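Local coordinates for mandelate racemase/muconate lactonizing enzyme-like protein (Rubrobacter xylanophilus DSM 9941, PDB 2QQ6) that probably acts as a lyase of the enolase superfamily and binds a magnesium ion in its barrel domain, at residues A5-R10 / G60-D65; C38-P43 / N319-V324; D173-P178 / G219-P224. One frame throughout, in Å; residues are numbered along the deposited sequence.

Contact 1 (A5-R10 / G60-D65)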
ATOM      1  N   ALA B   5     -19.191  16.643  25.546  1.00 65.89           N
ATOM      2  CA  ALA B   5     -17.787  16.357  25.225  1.00 61.99           C
ATOM      3  C   ALA B   5     -17.555  14.881  24.959  1.00 59.19           C
ATOM      4  O   ALA B   5     -16.809  14.222  25.684  1.00 59.12           O
ATOM      5  CB  ALA B   5     -16.860  16.831  26.351  1.00 61.77           C
ATOM      6  N   PRO B   6     -18.200  14.335  23.917  1.00 57.20           N
ATOM      7  CA  PRO B   6     -18.001  12.915  23.623  1.00 55.86           C
ATOM      8  C   PRO B   6     -16.551  12.609  23.247  1.00 55.36           C
ATOM      9  O   PRO B   6     -15.959  13.275  22.396  1.00 55.29           O
ATOM     10  CB  PRO B   6     -18.987  12.655  22.480  1.00 55.24           C
ATOM     11  CG  PRO B   6     -19.112  13.979  21.817  1.00 56.05           C
ATOM     12  CD  PRO B   6     -19.165  14.938  22.982  1.00 56.68           C
ATOM     13  N   ARG B   7     -15.983  11.604  23.904  1.00 54.99           N
ATOM     14  CA  ARG B   7     -14.611  11.193  23.650  1.00 54.61           C
ATOM     15  C   ARG B   7     -14.616   9.729  23.234  1.00 53.91           C
ATOM     16  O   ARG B   7     -15.470   8.955  23.667  1.00 53.32           O
ATOM     17  CB  ARG B   7     -13.772  11.351  24.912  1.00 55.36           C
ATOM     18  CG  ARG B   7     -14.072  12.597  25.723  1.00 56.42           C
ATOM     19  CD  ARG B   7     -13.441  13.853  25.158  1.00 58.21           C
ATOM     20  NE  ARG B   7     -14.187  14.434  24.047  1.00 59.42           N
ATOM     21  CZ  ARG B   7     -14.081  15.707  23.675  1.00 59.99           C
ATOM     22  NH1 ARG B   7     -13.263  16.526  24.326  1.00 58.90           N
ATOM     23  NH2 ARG B   7     -14.791  16.169  22.653  1.00 60.82           N
ATOM     24  N   ILE B   8     -13.664   9.348  22.394  1.00 53.46           N
ATOM     25  CA  ILE B   8     -13.583   7.970  21.936  1.00 53.72           C
ATOM     26  C   ILE B   8     -13.191   7.106  23.119  1.00 53.40           C
ATOM     27  O   ILE B   8     -12.308   7.470  23.893  1.00 53.39           O
ATOM     28  CB  ILE B   8     -12.541   7.819  20.812  1.00 54.02           C
ATOM     29  CG1 ILE B   8     -12.912   8.725  19.637  1.00 53.13           C
ATOM     30  CG2 ILE B   8     -12.467   6.365  20.361  1.00 53.78           C
ATOM     31  CD1 ILE B   8     -11.851   8.785  18.570  1.00 52.49           C
ATOM     32  N   THR B   9     -13.840   5.957  23.252  1.00 53.35           N
ATOM     33  CA  THR B   9     -13.571   5.069  24.376  1.00 53.57           C
ATOM     34  C   THR B   9     -13.151   3.633  24.021  1.00 53.46           C
ATOM     35  O   THR B   9     -12.311   3.050  24.708  1.00 52.86           O
ATOM     36  CB  THR B   9     -14.802   5.026  25.315  1.00 53.73           C
ATOM     37  OG1 THR B   9     -15.903   4.399  24.644  1.00 54.65           O
ATOM     38  CG2 THR B   9     -15.213   6.444  25.720  1.00 52.16           C
ATOM     39  N   ARG B  10     -13.727   3.063  22.965  1.00 53.55           N
ATOM     40  CA  ARG B  10     -13.377   1.701  22.563  1.00 53.33           C
ATOM     41  C   ARG B  10     -13.417   1.490  21.055  1.00 53.99           C
ATOM     42  O   ARG B  10     -14.212   2.114  20.349  1.00 53.09           O
ATOM     43  CB  ARG B  10     -14.302   0.702  23.244  1.00 53.19           C
ATOM     44  N   GLY B  60     -10.016   9.047  23.431  1.00 48.33           N
ATOM     45  CA  GLY B  60     -10.120  10.378  23.992  1.00 47.58           C
ATOM     46  C   GLY B  60     -10.441  11.457  22.983  1.00 47.26           C
ATOM     47  O   GLY B  60     -10.903  12.532  23.349  1.00 47.22           O
ATOM     48  N   GLU B  61     -10.210  11.178  21.708  1.00 47.31           N
ATOM     49  CA  GLU B  61     -10.476  12.160  20.669  1.00 46.71           C
ATOM     50  C   GLU B  61     -11.960  12.443  20.454  1.00 47.35           C
ATOM     51  O   GLU B  61     -12.802  11.572  20.662  1.00 48.41           O
ATOM     52  CB  GLU B  61      -9.820  11.698  19.374  1.00 44.37           C
ATOM     53  CG  GLU B  61      -8.308  11.681  19.477  1.00 42.75           C
ATOM     54  CD  GLU B  61      -7.721  13.081  19.563  1.00 43.40           C
ATOM     55  OE1 GLU B  61      -6.509  13.202  19.842  1.00 42.40           O
ATOM     56  OE2 GLU B  61      -8.470  14.063  19.342  1.00 41.83           O
ATOM     57  N   ASP B  62     -12.275  13.678  20.069  1.00 47.94           N
ATOM     58  CA  ASP B  62     -13.651  14.095  19.793  1.00 48.32           C
ATOM     59  C   ASP B  62     -13.940  13.505  18.414  1.00 49.84           C
ATOM     60  O   ASP B  62     -13.492  14.037  17.395  1.00 51.66           O
ATOM     61  CB  ASP B  62     -13.734  15.625  19.735  1.00 46.66           C
ATOM     62  CG  ASP B  62     -15.164  16.149  19.723  1.00 46.98           C
ATOM     63  OD1 ASP B  62     -16.049  15.493  19.129  1.00 46.95           O
ATOM     64  OD2 ASP B  62     -15.390  17.241  20.297  1.00 46.36           O
ATOM     65  N   PRO B  63     -14.698  12.399  18.362  1.00 50.58           N
ATOM     66  CA  PRO B  63     -15.047  11.715  17.110  1.00 50.14           C
ATOM     67  C   PRO B  63     -15.850  12.552  16.131  1.00 48.67           C
ATOM     68  O   PRO B  63     -16.382  12.030  15.155  1.00 49.98           O
ATOM     69  CB  PRO B  63     -15.830  10.508  17.595  1.00 50.70           C
ATOM     70  CG  PRO B  63     -16.590  11.093  18.750  1.00 52.00           C
ATOM     71  CD  PRO B  63     -15.509  11.876  19.477  1.00 50.88           C
ATOM     72  N   ARG B  64     -15.954  13.844  16.386  1.00 46.40           N
ATOM     73  CA  ARG B  64     -16.703  14.690  15.487  1.00 45.76           C
ATOM     74  C   ARG B  64     -15.811  15.316  14.409  1.00 45.74           C
ATOM     75  O   ARG B  64     -16.272  15.620  13.303  1.00 45.09           O
ATOM     76  CB  ARG B  64     -17.456  15.746  16.291  1.00 44.91           C
ATOM     77  CG  ARG B  64     -18.749  15.213  16.864  1.00 43.10           C
ATOM     78  CD  ARG B  64     -19.349  16.172  17.858  1.00 42.33           C
ATOM     79  NE  ARG B  64     -18.483  16.357  19.015  1.00 41.58           N
ATOM     80  CZ  ARG B  64     -18.662  17.312  19.917  1.00 41.58           C
ATOM     81  NH1 ARG B  64     -19.676  18.155  19.780  1.00 41.34           N
ATOM     82  NH2 ARG B  64     -17.830  17.431  20.944  1.00 41.28           N
ATOM     83  N   ASP B  65     -14.535  15.502  14.726  1.00 44.74           N
ATOM     84  CA  ASP B  65     -13.602  16.052  13.760  1.00 44.57           C
ATOM     85  C   ASP B  65     -13.015  14.829  13.093  1.00 43.97           C
ATOM     86  O   ASP B  65     -11.861  14.452  13.328  1.00 44.17           O
ATOM     87  CB  ASP B  65     -12.525  16.840  14.474  1.00 46.87           C
ATOM     88  CG  ASP B  65     -13.100  17.874  15.406  1.00 48.23           C
ATOM     89  OD1 ASP B  65     -13.818  18.772  14.913  1.00 47.27           O
ATOM     90  OD2 ASP B  65     -12.835  17.782  16.628  1.00 49.00           O
TER

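Contact 2 (C38-P43 / N319-V324)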
ATOM      1  N   CYS B  38     -14.767  -2.612   6.223  1.00 42.62           N
ATOM      2  CA  CYS B  38     -13.568  -2.539   5.398  1.00 40.36           C
ATOM      3  C   CYS B  38     -13.776  -3.334   4.115  1.00 40.30           C
ATOM      4  O   CYS B  38     -14.667  -4.184   4.028  1.00 41.44           O
ATOM      5  CB  CYS B  38     -12.355  -3.118   6.135  1.00 39.68           C
ATOM      6  SG  CYS B  38     -11.679  -2.138   7.512  1.00 39.16           S
ATOM      7  N   TYR B  39     -12.953  -3.037   3.115  1.00 38.90           N
ATOM      8  CA  TYR B  39     -12.995  -3.735   1.841  1.00 36.33           C
ATOM      9  C   TYR B  39     -12.313  -5.082   2.075  1.00 36.31           C
ATOM     10  O   TYR B  39     -11.448  -5.214   2.943  1.00 37.05           O
ATOM     11  CB  TYR B  39     -12.229  -2.927   0.792  1.00 35.23           C
ATOM     12  CG  TYR B  39     -11.853  -3.693  -0.460  1.00 35.93           C
ATOM     13  CD1 TYR B  39     -12.710  -3.749  -1.558  1.00 35.66           C
ATOM     14  CD2 TYR B  39     -10.634  -4.382  -0.540  1.00 35.65           C
ATOM     15  CE1 TYR B  39     -12.364  -4.470  -2.700  1.00 34.41           C
ATOM     16  CE2 TYR B  39     -10.286  -5.105  -1.671  1.00 33.35           C
ATOM     17  CZ  TYR B  39     -11.155  -5.145  -2.745  1.00 33.96           C
ATOM     18  OH  TYR B  39     -10.825  -5.874  -3.859  1.00 33.43           O
ATOM     19  N   PRO B  40     -12.713  -6.111   1.326  1.00 36.26           N
ATOM     20  CA  PRO B  40     -12.094  -7.428   1.503  1.00 36.94           C
ATOM     21  C   PRO B  40     -10.664  -7.475   0.970  1.00 37.54           C
ATOM     22  O   PRO B  40     -10.413  -7.913  -0.144  1.00 37.66           O
ATOM     23  CB  PRO B  40     -13.034  -8.352   0.743  1.00 36.84           C
ATOM     24  CG  PRO B  40     -13.598  -7.446  -0.334  1.00 36.84           C
ATOM     25  CD  PRO B  40     -13.881  -6.187   0.434  1.00 36.65           C
ATOM     26  N   SER B  41      -9.717  -7.030   1.777  1.00 39.33           N
ATOM     27  CA  SER B  41      -8.333  -7.027   1.344  1.00 40.84           C
ATOM     28  C   SER B  41      -7.443  -8.011   2.100  1.00 42.05           C
ATOM     29  O   SER B  41      -7.476  -8.088   3.334  1.00 41.73           O
ATOM     30  CB  SER B  41      -7.764  -5.616   1.472  1.00 39.74           C
ATOM     31  OG  SER B  41      -6.451  -5.554   0.950  1.00 39.40           O
ATOM     32  N   ALA B  42      -6.655  -8.769   1.338  1.00 43.69           N
ATOM     33  CA  ALA B  42      -5.709  -9.736   1.891  1.00 44.46           C
ATOM     34  C   ALA B  42      -6.352 -10.523   3.021  1.00 45.22           C
ATOM     35  O   ALA B  42      -7.569 -10.738   3.002  1.00 46.15           O
ATOM     36  CB  ALA B  42      -4.478  -9.002   2.383  1.00 43.51           C
ATOM     37  N   PRO B  43      -5.556 -10.986   4.009  1.00 44.30           N
ATOM     38  CA  PRO B  43      -6.225 -11.732   5.072  1.00 43.35           C
ATOM     39  C   PRO B  43      -6.898 -10.762   6.029  1.00 43.48           C
ATOM     40  O   PRO B  43      -6.247  -9.878   6.588  1.00 43.25           O
ATOM     41  CB  PRO B  43      -5.083 -12.497   5.717  1.00 43.32           C
ATOM     42  CG  PRO B  43      -3.947 -11.541   5.580  1.00 43.05           C
ATOM     43  CD  PRO B  43      -4.090 -11.094   4.158  1.00 43.59           C
ATOM     44  N   ASN B 319     -17.828  -1.171  -5.749  1.00 46.01           N
ATOM     45  CA  ASN B 319     -18.394  -1.643  -4.493  1.00 46.46           C
ATOM     46  C   ASN B 319     -18.400  -3.154  -4.422  1.00 47.09           C
ATOM     47  O   ASN B 319     -18.906  -3.823  -5.322  1.00 46.31           O
ATOM     48  CB  ASN B 319     -19.834  -1.142  -4.356  1.00 47.74           C
ATOM     49  CG  ASN B 319     -20.426  -1.406  -2.982  1.00 48.21           C
ATOM     50  OD1 ASN B 319     -20.324  -2.506  -2.440  1.00 50.28           O
ATOM     51  ND2 ASN B 319     -21.062  -0.393  -2.417  1.00 48.49           N
ATOM     52  N   VAL B 320     -17.862  -3.691  -3.335  1.00 48.20           N
ATOM     53  CA  VAL B 320     -17.819  -5.133  -3.156  1.00 48.50           C
ATOM     54  C   VAL B 320     -18.078  -5.470  -1.691  1.00 49.31           C
ATOM     55  O   VAL B 320     -17.605  -6.485  -1.177  1.00 49.31           O
ATOM     56  CB  VAL B 320     -16.444  -5.682  -3.592  1.00 48.08           C
ATOM     57  CG1 VAL B 320     -15.397  -5.380  -2.539  1.00 48.38           C
ATOM     58  CG2 VAL B 320     -16.538  -7.149  -3.868  1.00 48.43           C
ATOM     59  N   SER B 321     -18.837  -4.613  -1.018  1.00 50.40           N
ATOM     60  CA  SER B 321     -19.136  -4.825   0.395  1.00 50.56           C
ATOM     61  C   SER B 321     -20.608  -5.104   0.671  1.00 50.69           C
ATOM     62  O   SER B 321     -21.447  -5.035  -0.227  1.00 50.57           O
ATOM     63  CB  SER B 321     -18.671  -3.617   1.212  1.00 49.81           C
ATOM     64  OG  SER B 321     -17.269  -3.453   1.095  1.00 49.38           O
ATOM     65  N   SER B 322     -20.899  -5.422   1.929  1.00 50.71           N
ATOM     66  CA  SER B 322     -22.246  -5.741   2.398  1.00 49.88           C
ATOM     67  C   SER B 322     -23.106  -4.485   2.551  1.00 49.12           C
ATOM     68  O   SER B 322     -22.716  -3.409   2.101  1.00 49.90           O
ATOM     69  CB  SER B 322     -22.141  -6.459   3.738  1.00 50.37           C
ATOM     70  OG  SER B 322     -21.625  -5.587   4.720  1.00 51.40           O
ATOM     71  N   PRO B 323     -24.288  -4.603   3.191  1.00 47.71           N
ATOM     72  CA  PRO B 323     -25.133  -3.417   3.349  1.00 46.13           C
ATOM     73  C   PRO B 323     -24.452  -2.250   4.074  1.00 45.07           C
ATOM     74  O   PRO B 323     -24.764  -1.085   3.816  1.00 43.78           O
ATOM     75  CB  PRO B 323     -26.335  -3.955   4.125  1.00 46.60           C
ATOM     76  CG  PRO B 323     -26.427  -5.363   3.668  1.00 46.33           C
ATOM     77  CD  PRO B 323     -24.989  -5.798   3.698  1.00 47.34           C
ATOM     78  N   VAL B 324     -23.526  -2.558   4.977  1.00 44.37           N
ATOM     79  CA  VAL B 324     -22.838  -1.505   5.721  1.00 44.56           C
ATOM     80  C   VAL B 324     -21.987  -0.627   4.797  1.00 45.01           C
ATOM     81  O   VAL B 324     -22.245   0.579   4.663  1.00 45.99           O
ATOM     82  CB  VAL B 324     -21.948  -2.089   6.842  1.00 43.93           C
ATOM     83  CG1 VAL B 324     -21.145  -0.984   7.502  1.00 44.65           C
ATOM     84  CG2 VAL B 324     -22.809  -2.765   7.878  1.00 44.07           C
TER

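Contact 3 (D173-P178 / G219-P224)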
ATOM      1  N   ASP B 173     -12.101 -11.880 -19.201  1.00 40.40           N
ATOM      2  CA  ASP B 173     -10.737 -12.378 -19.072  1.00 39.82           C
ATOM      3  C   ASP B 173     -10.682 -13.816 -18.525  1.00 41.10           C
ATOM      4  O   ASP B 173     -11.363 -14.166 -17.557  1.00 40.31           O
ATOM      5  CB  ASP B 173      -9.891 -11.436 -18.184  1.00 38.20           C
ATOM      6  CG  ASP B 173     -10.374 -11.378 -16.733  1.00 37.35           C
ATOM      7  OD1 ASP B 173     -11.527 -10.973 -16.507  1.00 37.80           O
ATOM      8  OD2 ASP B 173      -9.596 -11.722 -15.813  1.00 34.65           O
ATOM      9  N   ASP B 174      -9.860 -14.645 -19.163  1.00 42.27           N
ATOM     10  CA  ASP B 174      -9.691 -16.035 -18.762  1.00 42.31           C
ATOM     11  C   ASP B 174      -8.216 -16.406 -18.954  1.00 42.45           C
ATOM     12  O   ASP B 174      -7.875 -17.263 -19.769  1.00 42.56           O
ATOM     13  CB  ASP B 174     -10.607 -16.920 -19.620  1.00 42.15           C
ATOM     14  CG  ASP B 174     -10.823 -18.299 -19.026  1.00 41.82           C
ATOM     15  OD1 ASP B 174     -10.546 -18.484 -17.823  1.00 41.12           O
ATOM     16  OD2 ASP B 174     -11.284 -19.196 -19.767  1.00 43.09           O
ATOM     17  N   ILE B 175      -7.351 -15.737 -18.190  1.00 42.84           N
ATOM     18  CA  ILE B 175      -5.899 -15.941 -18.245  1.00 43.95           C
ATOM     19  C   ILE B 175      -5.482 -17.377 -17.904  1.00 44.36           C
ATOM     20  O   ILE B 175      -4.399 -17.842 -18.287  1.00 43.42           O
ATOM     21  CB  ILE B 175      -5.177 -14.938 -17.291  1.00 43.71           C
ATOM     22  CG1 ILE B 175      -5.109 -13.560 -17.941  1.00 43.74           C
ATOM     23  CG2 ILE B 175      -3.752 -15.374 -17.010  1.00 43.71           C
ATOM     24  CD1 ILE B 175      -6.435 -12.997 -18.348  1.00 45.19           C
ATOM     25  N   THR B 176      -6.358 -18.072 -17.187  1.00 44.92           N
ATOM     26  CA  THR B 176      -6.112 -19.444 -16.779  1.00 45.45           C
ATOM     27  C   THR B 176      -6.905 -20.385 -17.674  1.00 45.32           C
ATOM     28  O   THR B 176      -6.956 -21.589 -17.436  1.00 44.57           O
ATOM     29  CB  THR B 176      -6.563 -19.664 -15.346  1.00 45.96           C
ATOM     30  OG1 THR B 176      -7.973 -19.437 -15.263  1.00 48.87           O
ATOM     31  CG2 THR B 176      -5.866 -18.700 -14.419  1.00 47.04           C
ATOM     32  N   GLY B 177      -7.532 -19.819 -18.698  1.00 44.87           N
ATOM     33  CA  GLY B 177      -8.315 -20.622 -19.616  1.00 44.24           C
ATOM     34  C   GLY B 177      -7.448 -21.290 -20.663  1.00 43.92           C
ATOM     35  O   GLY B 177      -6.302 -20.892 -20.864  1.00 43.05           O
ATOM     36  N   PRO B 178      -7.975 -22.314 -21.354  1.00 43.90           N
ATOM     37  CA  PRO B 178      -7.240 -23.043 -22.393  1.00 43.25           C
ATOM     38  C   PRO B 178      -6.864 -22.187 -23.596  1.00 41.73           C
ATOM     39  O   PRO B 178      -5.932 -22.521 -24.319  1.00 42.37           O
ATOM     40  CB  PRO B 178      -8.201 -24.165 -22.766  1.00 41.83           C
ATOM     41  CG  PRO B 178      -9.541 -23.524 -22.572  1.00 42.88           C
ATOM     42  CD  PRO B 178      -9.358 -22.813 -21.250  1.00 44.33           C
ATOM     43  N   GLY B 219      -7.571  -5.778 -15.683  1.00 29.41           N
ATOM     44  CA  GLY B 219      -6.223  -5.343 -16.034  1.00 29.55           C
ATOM     45  C   GLY B 219      -5.173  -6.426 -16.141  1.00 30.04           C
ATOM     46  O   GLY B 219      -4.318  -6.556 -15.269  1.00 29.49           O
ATOM     47  N   ARG B 220      -5.213  -7.185 -17.231  1.00 29.96           N
ATOM     48  CA  ARG B 220      -4.270  -8.283 -17.417  1.00 29.49           C
ATOM     49  C   ARG B 220      -3.520  -8.242 -18.740  1.00 31.54           C
ATOM     50  O   ARG B 220      -2.749  -9.164 -19.014  1.00 32.78           O
ATOM     51  CB  ARG B 220      -4.993  -9.640 -17.386  1.00 27.43           C
ATOM     52  CG  ARG B 220      -6.180  -9.768 -16.461  1.00 25.69           C
ATOM     53  CD  ARG B 220      -5.791 -10.251 -15.089  1.00 23.85           C
ATOM     54  NE  ARG B 220      -6.972 -10.669 -14.347  1.00 24.91           N
ATOM     55  CZ  ARG B 220      -6.953 -11.084 -13.088  1.00 25.34           C
ATOM     56  NH1 ARG B 220      -5.808 -11.135 -12.418  1.00 26.02           N
ATOM     57  NH2 ARG B 220      -8.081 -11.446 -12.502  1.00 22.58           N
ATOM     58  N   PHE B 221      -3.708  -7.206 -19.558  1.00 31.12           N
ATOM     59  CA  PHE B 221      -3.060  -7.220 -20.871  1.00 28.95           C
ATOM     60  C   PHE B 221      -2.095  -6.129 -21.289  1.00 27.59           C
ATOM     61  O   PHE B 221      -2.095  -5.021 -20.751  1.00 26.23           O
ATOM     62  CB  PHE B 221      -4.141  -7.366 -21.933  1.00 28.17           C
ATOM     63  CG  PHE B 221      -5.230  -8.295 -21.519  1.00 29.88           C
ATOM     64  CD1 PHE B 221      -6.250  -7.858 -20.681  1.00 29.90           C
ATOM     65  CD2 PHE B 221      -5.200  -9.634 -21.898  1.00 30.49           C
ATOM     66  CE1 PHE B 221      -7.218  -8.739 -20.229  1.00 31.74           C
ATOM     67  CE2 PHE B 221      -6.165 -10.528 -21.453  1.00 28.86           C
ATOM     68  CZ  PHE B 221      -7.174 -10.085 -20.619  1.00 30.42           C
ATOM     69  N   ASP B 222      -1.277  -6.486 -22.276  1.00 26.32           N
ATOM     70  CA  ASP B 222      -0.275  -5.604 -22.849  1.00 25.13           C
ATOM     71  C   ASP B 222      -0.916  -4.588 -23.779  1.00 23.78           C
ATOM     72  O   ASP B 222      -2.078  -4.709 -24.164  1.00 23.73           O
ATOM     73  CB  ASP B 222       0.768  -6.404 -23.635  1.00 26.03           C
ATOM     74  CG  ASP B 222       0.148  -7.249 -24.725  1.00 28.45           C
ATOM     75  OD1 ASP B 222      -0.933  -6.867 -25.231  1.00 30.88           O
ATOM     76  OD2 ASP B 222       0.744  -8.285 -25.091  1.00 28.67           O
ATOM     77  N   ILE B 223      -0.127  -3.597 -24.159  1.00 22.04           N
ATOM     78  CA  ILE B 223      -0.606  -2.547 -25.028  1.00 21.70           C
ATOM     79  C   ILE B 223      -1.328  -3.052 -26.276  1.00 22.03           C
ATOM     80  O   ILE B 223      -2.477  -2.673 -26.519  1.00 21.41           O
ATOM     81  CB  ILE B 223       0.563  -1.597 -25.414  1.00 20.30           C
ATOM     82  CG1 ILE B 223       0.891  -0.684 -24.229  1.00 16.86           C
ATOM     83  CG2 ILE B 223       0.197  -0.774 -26.628  1.00 20.33           C
ATOM     84  CD1 ILE B 223      -0.233   0.254 -23.873  1.00 13.35           C
ATOM     85  N   PRO B 224      -0.675  -3.925 -27.073  1.00 21.94           N
ATOM     86  CA  PRO B 224      -1.276  -4.465 -28.297  1.00 22.62           C
ATOM     87  C   PRO B 224      -2.648  -5.113 -28.100  1.00 24.44           C
ATOM     88  O   PRO B 224      -3.619  -4.766 -28.784  1.00 22.69           O
ATOM     89  CB  PRO B 224      -0.227  -5.459 -28.782  1.00 19.99           C
ATOM     90  CG  PRO B 224       1.029  -4.848 -28.333  1.00 20.19           C
ATOM     91  CD  PRO B 224       0.699  -4.434 -26.924  1.00 21.30           C
TER

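Contact 1 (A5-R10 / G60-D65)
In the N-terminal domain of the enolase fold, Arg7 and Asp62 meet in a salt-bridge network that also takes in Arg64, joining the segment that leads into strand 10-17 to the loop before helix 66-76. The acid suits its place between two arginines. Arg7 NH2 reaches Asp62 OD2 at 2.7 Å, with the guanidinium and carboxylate planes turned 56° apart, while Arg64 NE comes to the syn side of Asp62 OD1. Asp62 thus draws together two positive groups that would otherwise repel, their NH2 atoms being 3.7 Å apart.

Arg7 is bent at chi2 and chi3, folding the chain back on its own backbone: NE gives a hydrogen bond of 2.7 Å to Pro6 O, from well above the carbonyl plane. On the way, the methylene Arg7 CD passes 3.4 Å from Gly60 O. The Pro6 ring crosses the Arg64 side chain at about a right angle, its CD lying over a face of that guanidinium, so the ring packs on a charged group without competing for its bonds.

The backbones are tied by two hydrogen bonds, Gly60 N to Ile8 O at 2.8 Å and Ile8 N to Glu61 O at 2.9 Å. Glycine fits position 60, where a CB would be jammed against the carbonyl O of the residue before. Pro63 suits the second position of the type I turn from Asp62 to Asp65. Its ring also packs on Leu101 and Leu105 of helix 86-106. Ile8, which touches Val27 of strand 21-29 as well, supplies the apolar partner: with CG1 anti to the carbonyl carbon (chi1 -59°), its CG1 stands 4.0 Å from Pro63 CB.

Contact 2 (C38-P43 / N319-V324)
The phenol ring of Tyr39 meets Val320 obliquely, through the methyl CG1, while one face of the ring is occupied by its own neighbour Pro40, whose CD sits 3.3 Å above the plane and offset toward the rim. At the edge, in the ring plane, lies Ser41 CB. Val320 CG1 lies near the CD1-CE1 side of the ring, though its exact separation from CE1 is doubtful.

Val320 CG1 also faces the proline: the two side chains reach toward each other tip to tip, and Pro40 CD is 3.4 Å from Val320 CG1. The valine presents this methyl because chi1 (76°) sets CG1 between the backbone N and the carbonyl carbon, the crowded position. Proline suits residue 40, the centre of an inverse gamma turn, since its ring restricts phi to the range this turn needs and offers a rigid apolar surface.

Next to Val320 in the chain, Asn319 OD1 accepts the backbone N of Ser321 in an Asx turn; the bond is 2.9 Å long and nearly straight (166°). This shapes the segment before helix 323-334, and Glu343 OE1 takes the N-H of Asn319. Ser322, the residue just before the helix, bonds through OG to Glu37, linking the barrel domain to strand 32-37 of the N-terminal domain.

The polar end of Tyr39 goes elsewhere: OH is hydrogen-bonded to Phe79 O of the second subunit. The side chain of Tyr39 is about 5 Å from that of the magnesium ligand Glu268. Packing between the segments is mainly apolar, with Ser321 OG only coming within 4.0 Å of Cys38 O. This small seam between the two domains thus lies close to the metal site; Val320 CG1 is the atom both partners share, and Tyr39 commits its hydroxyl to the dimer interface.

Contact 3 (D173-P178 / G219-P224)
Asp173 and Arg220 join two loops of the enolase-type barrel domain, those that follow the parallel strands 167-171 and 212-216, on the side where the magnesium is bound. The polar part is a single salt bridge: Arg220 NE donates to Asp173 OD2 over 3.2 Å at an angle of 150°. The oxygen is met from above the carboxylate plane, and the two flat groups are 31° apart. The carboxylate of Asp173 holds two partners, since OD1 takes His218 ND1. Arg220 is likewise shared: its NH2 bonds Ala136 O, and the side chain packs on Phe79 of the second subunit. An arginine suits this spot because its several N-H groups can serve separate loops at once. The side chain of Asp173 is about 6 Å from that of the magnesium ligand Asp216.

The apolar part lies beside this bridge. Ile175 CD1 touches the methylene Arg220 CG at 3.7 Å and the tip of the aromatic ring, Phe221 CZ, at 3.8 Å. Isoleucine fits here, since its longer branch ends in CD1, the atom that touches both. Arg220 CB covers one face of the Phe221 ring near its rim, while Asp173 CB comes to the ring edge, in plane, 3.9 Å from Phe221 CZ.

The three contacts run from the outer part of the N-terminal domain to the barrel. Contact 1 lies wholly in the former and contact 3 wholly in the latter, on opposite sides of the chain's centre with their own centres 48 Å apart. Contact 2, about 25 Å from each between centres, closes the N-terminal domain onto the barrel beside the metal site. Along the chain, contacts 1 and 2 cross, their segments alternating as 5-10, 38-43, 60-65 and 319-324, and contact 3 lies between the segments of contact 2. Helix 44-53 connects 38-43 toward 60-65. Contacts 2 and 3 both come near the magnesium site and the second subunit, whereas contact 1 is remote from the annotated sites.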